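Local coordinates for E3 SUMO-protein ligase SIZ2 (Saccharomyces cerevisiae, PDB 6U75), which acts as a SUMO E3 ligase of the PIAS family, promoting transfer of the modifier Smt3 to target proteins, possibly septins among them, at residues H69-V81 / V91-A104. Numbering follows the deposited sequence.
Sequences HEAIDFPYPCELV and VKGLKKQNGTGNPA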
ATOM      1  N   HIS A  69       6.306  11.587  -9.274  1.00 68.96           N
ATOM      2  CA  HIS A  69       5.611  12.243  -8.171  1.00 66.31           C
ATOM      3  C   HIS A  69       4.096  12.066  -8.217  1.00 70.27           C
ATOM      4  O   HIS A  69       3.430  12.346  -7.215  1.00 71.39           O
ATOM      5  CB  HIS A  69       5.948  13.735  -8.159  1.00 79.57           C
ATOM      6  CG  HIS A  69       5.260  14.499  -7.070  1.00 87.91           C
ATOM      7  ND1 HIS A  69       5.074  13.984  -5.805  1.00 91.12           N
ATOM      8  CD2 HIS A  69       4.711  15.736  -7.057  1.00 83.70           C
ATOM      9  CE1 HIS A  69       4.441  14.872  -5.060  1.00 93.30           C
ATOM     10  NE2 HIS A  69       4.209  15.945  -5.795  1.00 97.42           N
ATOM     11  N   GLU A  70       3.536  11.604  -9.332  1.00 61.60           N
ATOM     12  CA  GLU A  70       2.088  11.493  -9.444  1.00 69.73           C
ATOM     13  C   GLU A  70       1.578  10.305  -8.637  1.00 60.88           C
ATOM     14  O   GLU A  70       2.149   9.212  -8.682  1.00 68.35           O
ATOM     15  CB  GLU A  70       1.667  11.336 -10.907  1.00 62.68           C
ATOM     16  CG  GLU A  70       2.509  12.109 -11.913  1.00 74.74           C
ATOM     17  CD  GLU A  70       3.682  11.300 -12.437  1.00 77.34           C
ATOM     18  OE1 GLU A  70       4.235  10.486 -11.666  1.00 62.39           O
ATOM     19  OE2 GLU A  70       4.045  11.470 -13.619  1.00 75.52           O
ATOM     20  N   ALA A  71       0.496  10.524  -7.893  1.00 51.83           N
ATOM     21  CA  ALA A  71      -0.182   9.419  -7.228  1.00 61.37           C
ATOM     22  C   ALA A  71      -0.768   8.474  -8.269  1.00 48.17           C
ATOM     23  O   ALA A  71      -1.230   8.903  -9.330  1.00 49.12           O
ATOM     24  CB  ALA A  71      -1.282   9.945  -6.307  1.00 45.76           C
ATOM     25  N   ILE A  72      -0.748   7.178  -7.965  1.00 31.40           N
ATOM     26  CA  ILE A  72      -1.145   6.172  -8.947  1.00 38.44           C
ATOM     27  C   ILE A  72      -2.637   6.328  -9.224  1.00 40.41           C
ATOM     28  O   ILE A  72      -3.473   6.097  -8.345  1.00 50.59           O
ATOM     29  CB  ILE A  72      -0.810   4.755  -8.474  1.00 31.59           C
ATOM     30  CG1 ILE A  72       0.708   4.565  -8.456  1.00 46.72           C
ATOM     31  CG2 ILE A  72      -1.483   3.722  -9.380  1.00 44.54           C
ATOM     32  CD1 ILE A  72       1.166   3.190  -8.022  1.00 43.72           C
ATOM     33  N   ASP A  73      -2.974   6.714 -10.453  1.00 34.69           N
ATOM     34  CA  ASP A  73      -4.362   6.845 -10.883  1.00 31.71           C
ATOM     35  C   ASP A  73      -4.461   6.366 -12.323  1.00 31.03           C
ATOM     36  O   ASP A  73      -3.909   6.997 -13.230  1.00 33.23           O
ATOM     37  CB  ASP A  73      -4.852   8.286 -10.753  1.00 46.44           C
ATOM     38  CG  ASP A  73      -5.286   8.628  -9.343  1.00 46.97           C
ATOM     39  OD1 ASP A  73      -6.127   7.893  -8.786  1.00 52.11           O
ATOM     40  OD2 ASP A  73      -4.784   9.629  -8.787  1.00 49.46           O
ATOM     41  N   PHE A  74      -5.146   5.249 -12.527  1.00 32.83           N
ATOM     42  CA  PHE A  74      -5.459   4.762 -13.860  1.00 30.50           C
ATOM     43  C   PHE A  74      -6.826   5.275 -14.298  1.00 39.98           C
ATOM     44  O   PHE A  74      -7.701   5.523 -13.462  1.00 56.01           O
ATOM     45  CB  PHE A  74      -5.465   3.236 -13.886  1.00 26.21           C
ATOM     46  CG  PHE A  74      -4.107   2.620 -14.057  1.00 25.65           C
ATOM     47  CD1 PHE A  74      -3.290   2.390 -12.965  1.00 39.91           C
ATOM     48  CD2 PHE A  74      -3.654   2.256 -15.314  1.00 31.68           C
ATOM     49  CE1 PHE A  74      -2.044   1.816 -13.124  1.00 43.85           C
ATOM     50  CE2 PHE A  74      -2.408   1.682 -15.479  1.00 27.41           C
ATOM     51  CZ  PHE A  74      -1.603   1.462 -14.383  1.00 25.66           C
ATOM     52  N   PRO A  75      -7.048   5.450 -15.600  1.00 37.79           N
ATOM     53  CA  PRO A  75      -8.397   5.792 -16.069  1.00 39.26           C
ATOM     54  C   PRO A  75      -9.338   4.613 -15.876  1.00 37.97           C
ATOM     55  O   PRO A  75      -9.040   3.493 -16.292  1.00 41.69           O
ATOM     56  CB  PRO A  75      -8.191   6.116 -17.552  1.00 44.42           C
ATOM     57  CG  PRO A  75      -6.953   5.377 -17.931  1.00 37.26           C
ATOM     58  CD  PRO A  75      -6.082   5.358 -16.709  1.00 34.58           C
ATOM     59  N   TYR A  76     -10.475   4.866 -15.227  1.00 50.74           N
ATOM     60  CA  TYR A  76     -11.467   3.825 -15.021  1.00 37.72           C
ATOM     61  C   TYR A  76     -12.705   4.114 -15.853  1.00 45.42           C
ATOM     62  O   TYR A  76     -13.256   5.220 -15.758  1.00 52.29           O
ATOM     63  CB  TYR A  76     -11.856   3.712 -13.543  1.00 40.74           C
ATOM     64  CG  TYR A  76     -12.862   2.612 -13.289  1.00 58.41           C
ATOM     65  CD1 TYR A  76     -12.457   1.288 -13.185  1.00 59.03           C
ATOM     66  CD2 TYR A  76     -14.218   2.894 -13.170  1.00 54.12           C
ATOM     67  CE1 TYR A  76     -13.372   0.276 -12.960  1.00 65.08           C
ATOM     68  CE2 TYR A  76     -15.140   1.888 -12.946  1.00 50.56           C
ATOM     69  CZ  TYR A  76     -14.712   0.582 -12.842  1.00 67.69           C
ATOM     70  OH  TYR A  76     -15.624  -0.424 -12.619  1.00 81.82           O
ATOM     71  N   PRO A  77     -13.183   3.164 -16.671  1.00 45.72           N
ATOM     72  CA  PRO A  77     -12.626   1.825 -16.895  1.00 45.59           C
ATOM     73  C   PRO A  77     -11.430   1.827 -17.837  1.00 36.43           C
ATOM     74  O   PRO A  77     -11.247   2.776 -18.599  1.00 36.31           O
ATOM     75  CB  PRO A  77     -13.795   1.072 -17.522  1.00 40.23           C
ATOM     76  CG  PRO A  77     -14.502   2.126 -18.297  1.00 49.29           C
ATOM     77  CD  PRO A  77     -14.427   3.361 -17.434  1.00 38.83           C
ATOM     78  N   CYS A  78     -10.636   0.762 -17.789  1.00 34.36           N
ATOM     79  CA  CYS A  78      -9.483   0.620 -18.663  1.00 42.23           C
ATOM     80  C   CYS A  78      -9.264  -0.854 -18.957  1.00 39.29           C
ATOM     81  O   CYS A  78      -9.458  -1.703 -18.084  1.00 53.11           O
ATOM     82  CB  CYS A  78      -8.216   1.208 -18.033  1.00 50.27           C
ATOM     83  SG  CYS A  78      -7.904   0.645 -16.342  1.00 79.60           S
ATOM     84  N   GLU A  79      -8.858  -1.149 -20.188  1.00 37.02           N
ATOM     85  CA  GLU A  79      -8.423  -2.489 -20.565  1.00 32.58           C
ATOM     86  C   GLU A  79      -6.986  -2.387 -21.055  1.00 39.70           C
ATOM     87  O   GLU A  79      -6.720  -1.760 -22.086  1.00 46.91           O
ATOM     88  CB  GLU A  79      -9.336  -3.092 -21.631  1.00 44.42           C
ATOM     89  CG  GLU A  79      -8.897  -4.465 -22.115  1.00 48.06           C
ATOM     90  CD  GLU A  79     -10.046  -5.284 -22.664  1.00 49.13           C
ATOM     91  OE1 GLU A  79     -11.110  -5.328 -22.011  1.00 64.60           O
ATOM     92  OE2 GLU A  79      -9.890  -5.882 -23.750  1.00 43.40           O
ATOM     93  N   LEU A  80      -6.062  -2.983 -20.306  1.00 36.26           N
ATOM     94  CA  LEU A  80      -4.649  -2.993 -20.654  1.00 38.84           C
ATOM     95  C   LEU A  80      -4.303  -4.323 -21.305  1.00 47.77           C
ATOM     96  O   LEU A  80      -4.612  -5.387 -20.757  1.00 51.61           O
ATOM     97  CB  LEU A  80      -3.779  -2.771 -19.416  1.00 45.95           C
ATOM     98  CG  LEU A  80      -3.922  -1.413 -18.730  1.00 41.83           C
ATOM     99  CD1 LEU A  80      -3.358  -1.474 -17.324  1.00 34.08           C
ATOM    100  CD2 LEU A  80      -3.223  -0.334 -19.539  1.00 47.57           C
ATOM    101  N   VAL A  81      -3.664  -4.262 -22.470  1.00 46.26           N
ATOM    102  CA  VAL A  81      -3.265  -5.447 -23.218  1.00 39.24           C
ATOM    103  C   VAL A  81      -1.793  -5.283 -23.563  1.00 40.68           C
ATOM    104  O   VAL A  81      -1.434  -4.417 -24.370  1.00 43.49           O
ATOM    105  CB  VAL A  81      -4.106  -5.646 -24.485  1.00 31.61           C
ATOM    106  CG1 VAL A  81      -3.685  -6.916 -25.207  1.00 37.62           C
ATOM    107  CG2 VAL A  81      -5.587  -5.690 -24.136  1.00 43.46           C
ATOM    108  N   VAL A  91      -5.595  -2.715 -11.362  1.00 68.47           N
ATOM    109  CA  VAL A  91      -4.743  -1.539 -11.528  1.00 60.30           C
ATOM    110  C   VAL A  91      -5.266  -0.367 -10.708  1.00 52.78           C
ATOM    111  O   VAL A  91      -4.485   0.379 -10.104  1.00 71.41           O
ATOM    112  CB  VAL A  91      -4.611  -1.173 -13.019  1.00 63.23           C
ATOM    113  CG1 VAL A  91      -3.714  -2.174 -13.729  1.00 59.64           C
ATOM    114  CG2 VAL A  91      -5.979  -1.098 -13.696  1.00 52.61           C
ATOM    115  N   LYS A  92      -6.584  -0.179 -10.671  1.00 71.94           N
ATOM    116  CA  LYS A  92      -7.192   0.949  -9.963  1.00 82.06           C
ATOM    117  C   LYS A  92      -8.215   0.403  -8.971  1.00 63.70           C
ATOM    118  O   LYS A  92      -9.383   0.199  -9.311  1.00 79.19           O
ATOM    119  CB  LYS A  92      -7.824   1.937 -10.943  1.00 70.07           C
ATOM    120  CG  LYS A  92      -7.453   3.389 -10.668  1.00 56.17           C
ATOM    121  CD  LYS A  92      -7.809   3.809  -9.247  1.00 79.21           C
ATOM    122  CE  LYS A  92      -7.511   5.279  -9.015  1.00 56.63           C
ATOM    123  NZ  LYS A  92      -7.476   5.624  -7.567  1.00 58.63           N
ATOM    124  N   GLY A  93      -7.763   0.164  -7.738  1.00 66.85           N
ATOM    125  CA  GLY A  93      -8.659  -0.241  -6.680  1.00 79.32           C
ATOM    126  C   GLY A  93      -9.310   0.945  -5.994  1.00 78.34           C
ATOM    127  O   GLY A  93      -8.818   2.071  -6.052  1.00 77.21           O
ATOM    128  N   LEU A  94     -10.436   0.676  -5.339  1.00 89.35           N
ATOM    129  CA  LEU A  94     -11.223   1.710  -4.671  1.00 90.75           C
ATOM    130  C   LEU A  94     -11.551   2.841  -5.652  1.00 85.29           C
ATOM    131  O   LEU A  94     -10.982   3.933  -5.620  1.00 78.23           O
ATOM    132  CB  LEU A  94     -10.485   2.233  -3.435  1.00 72.94           C
ATOM    133  CG  LEU A  94     -11.359   2.532  -2.214  1.00 77.04           C
ATOM    134  CD1 LEU A  94     -11.838   1.239  -1.573  1.00 74.67           C
ATOM    135  CD2 LEU A  94     -10.610   3.385  -1.203  1.00 72.04           C
ATOM    136  N   LYS A  95     -12.497   2.530  -6.541  1.00 78.66           N
ATOM    137  CA  LYS A  95     -12.864   3.467  -7.599  1.00 84.65           C
ATOM    138  C   LYS A  95     -13.305   4.811  -7.033  1.00 91.92           C
ATOM    139  O   LYS A  95     -13.182   5.839  -7.709  1.00 85.31           O
ATOM    140  CB  LYS A  95     -13.980   2.874  -8.460  1.00 76.13           C
ATOM    141  CG  LYS A  95     -13.688   1.484  -9.008  1.00 74.43           C
ATOM    142  CD  LYS A  95     -14.931   0.609  -8.954  1.00 62.05           C
ATOM    143  CE  LYS A  95     -14.620  -0.830  -9.326  1.00 75.89           C
ATOM    144  NZ  LYS A  95     -15.781  -1.728  -9.073  1.00 73.65           N
ATOM    145  N   LYS A  96     -13.823   4.824  -5.803  1.00 88.83           N
ATOM    146  CA  LYS A  96     -14.339   6.052  -5.209  1.00 80.33           C
ATOM    147  C   LYS A  96     -13.240   7.006  -4.762  1.00 79.26           C
ATOM    148  O   LYS A  96     -13.502   8.207  -4.631  1.00 81.77           O
ATOM    149  CB  LYS A  96     -15.228   5.716  -4.012  1.00 86.66           C
ATOM    150  CG  LYS A  96     -16.507   4.985  -4.371  1.00 79.71           C
ATOM    151  CD  LYS A  96     -17.475   5.894  -5.113  1.00 83.31           C
ATOM    152  CE  LYS A  96     -18.879   5.316  -5.123  1.00 92.73           C
ATOM    153  NZ  LYS A  96     -19.460   5.231  -3.753  1.00 84.69           N
ATOM    154  N   GLN A  97     -12.030   6.511  -4.522  1.00 84.26           N
ATOM    155  CA  GLN A  97     -10.936   7.321  -4.011  1.00 77.67           C
ATOM    156  C   GLN A  97      -9.835   7.447  -5.056  1.00 63.30           C
ATOM    157  O   GLN A  97      -9.591   6.527  -5.841  1.00 61.73           O
ATOM    158  CB  GLN A  97     -10.364   6.714  -2.726  1.00 73.98           C
ATOM    159  CG  GLN A  97      -9.372   7.609  -2.002  1.00 73.09           C
ATOM    160  CD  GLN A  97      -8.917   7.018  -0.682  1.00 71.82           C
ATOM    161  OE1 GLN A  97      -9.569   6.129  -0.131  1.00 78.34           O
ATOM    162  NE2 GLN A  97      -7.791   7.502  -0.171  1.00 53.25           N
ATOM    163  N   ASN A  98      -9.174   8.601  -5.053  1.00 60.08           N
ATOM    164  CA  ASN A  98      -8.083   8.887  -5.973  1.00 65.06           C
ATOM    165  C   ASN A  98      -6.748   8.612  -5.294  1.00 55.74           C
ATOM    166  O   ASN A  98      -6.570   8.906  -4.108  1.00 65.38           O
ATOM    167  CB  ASN A  98      -8.137  10.341  -6.444  1.00 71.29           C
ATOM    168  CG  ASN A  98      -9.405  10.656  -7.211  1.00 54.00           C
ATOM    169  OD1 ASN A  98      -9.880   9.848  -8.009  1.00 65.40           O
ATOM    170  ND2 ASN A  98      -9.965  11.835  -6.969  1.00 46.01           N
ATOM    171  N   GLY A  99      -5.811   8.054  -6.054  1.00 66.75           N
ATOM    172  CA  GLY A  99      -4.510   7.703  -5.528  1.00 49.84           C
ATOM    173  C   GLY A  99      -4.427   6.333  -4.895  1.00 49.81           C
ATOM    174  O   GLY A  99      -3.380   5.995  -4.329  1.00 72.75           O
ATOM    175  N   THR A 100      -5.493   5.535  -4.971  1.00 49.07           N
ATOM    176  CA  THR A 100      -5.531   4.203  -4.380  1.00 49.20           C
ATOM    177  C   THR A 100      -5.353   3.106  -5.423  1.00 52.46           C
ATOM    178  O   THR A 100      -5.870   1.996  -5.252  1.00 62.60           O
ATOM    179  CB  THR A 100      -6.845   3.997  -3.625  1.00 55.83           C
ATOM    180  OG1 THR A 100      -7.933   3.945  -4.556  1.00 65.36           O
ATOM    181  CG2 THR A 100      -7.078   5.132  -2.642  1.00 62.06           C
ATOM    182  N   GLY A 101      -4.641   3.397  -6.506  1.00 48.62           N
ATOM    183  CA  GLY A 101      -4.393   2.424  -7.543  1.00 50.90           C
ATOM    184  C   GLY A 101      -3.062   1.724  -7.350  1.00 43.88           C
ATOM    185  O   GLY A 101      -2.175   2.214  -6.656  1.00 44.34           O
ATOM    186  N   ASN A 102      -2.940   0.561  -7.974  1.00 34.57           N
ATOM    187  CA  ASN A 102      -1.713  -0.214  -7.978  1.00 37.00           C
ATOM    188  C   ASN A 102      -1.097  -0.228  -9.368  1.00 38.81           C
ATOM    189  O   ASN A 102      -1.784   0.005 -10.368  1.00 45.90           O
ATOM    190  CB  ASN A 102      -1.972  -1.659  -7.529  1.00 46.71           C
ATOM    191  CG  ASN A 102      -2.127  -1.785  -6.029  1.00 45.11           C
ATOM    192  OD1 ASN A 102      -1.763  -0.883  -5.276  1.00 47.96           O
ATOM    193  ND2 ASN A 102      -2.661  -2.917  -5.587  1.00 55.14           N
ATOM    194  N   PRO A 103       0.201  -0.489  -9.472  1.00 33.03           N
ATOM    195  CA  PRO A 103       0.826  -0.640 -10.788  1.00 31.91           C
ATOM    196  C   PRO A 103       0.495  -1.995 -11.401  1.00 29.02           C
ATOM    197  O   PRO A 103      -0.008  -2.905 -10.741  1.00 42.53           O
ATOM    198  CB  PRO A 103       2.322  -0.513 -10.486  1.00 36.53           C
ATOM    199  CG  PRO A 103       2.456  -0.968  -9.075  1.00 31.29           C
ATOM    200  CD  PRO A 103       1.187  -0.557  -8.379  1.00 36.62           C
ATOM    201  N   ALA A 104       0.786  -2.111 -12.692  1.00 29.73           N
ATOM    202  CA  ALA A 104       0.587  -3.343 -13.444  1.00 39.79           C
ATOM    203  C   ALA A 104       1.935  -4.004 -13.688  1.00 36.54           C
ATOM    204  O   ALA A 104       2.896  -3.335 -14.082  1.00 36.94           O
ATOM    205  CB  ALA A 104      -0.119  -3.066 -14.772  1.00 42.29           C
TER
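Lys92 runs past the backbone and CB of Phe74 and ends at the carboxylate of Asp73, joining the apolar and polar halves of this contact between two largely irregular pieces of the PINIT domain. Its CB stands 4.0 Å from CB of Phe74, and CG comes close to both the backbone N and O of that residue. A bend at chi2 (-56°) then turns the chain obliquely across the side chain of Asp73, bringing CE beside OD1, and NZ forms a salt bridge with OD1 at 2.9 Å, its geometry as a hydrogen bond being weak. The ammonium also donates to Gln97 O at 2.9 Å, in the carbonyl plane and on a lone pair, and weakly to Thr100 OG1. OD1 of Asp73 takes a second bond, nearly straight, from Gly99 N (2.8 Å, 166° at the hydrogen), which arrives on the syn side, somewhat out of the carboxylate plane. Thr100 OG1 in turn donates to Gly93 O, bracing the 91-104 loop from within.

Beyond this polar cluster, Val91 sits over a face of the Phe74 ring, its CB 3.9 Å from the ring centroid in a CH-pi contact. The two methyls of Val91 part from there, CG2 to SG of Cys78 and CG1 tip to tip with CD1 of Leu80 on strand 79-82. Ile72 packs CG2 against the Gly101 carbonyl and extends CD1 to CD of Pro103, with Tyr8 and Phe55 alongside. At the exposed margin CG of Lys95 rides over the Tyr76 ring in another CH-pi contact.

One carboxylate oxygen thus receives both a backbone N-H and a lysine ammonium, which would favour a charged Asp73 and tie 69-81 to the loop leading into strand 104-105, beside an apolar seam.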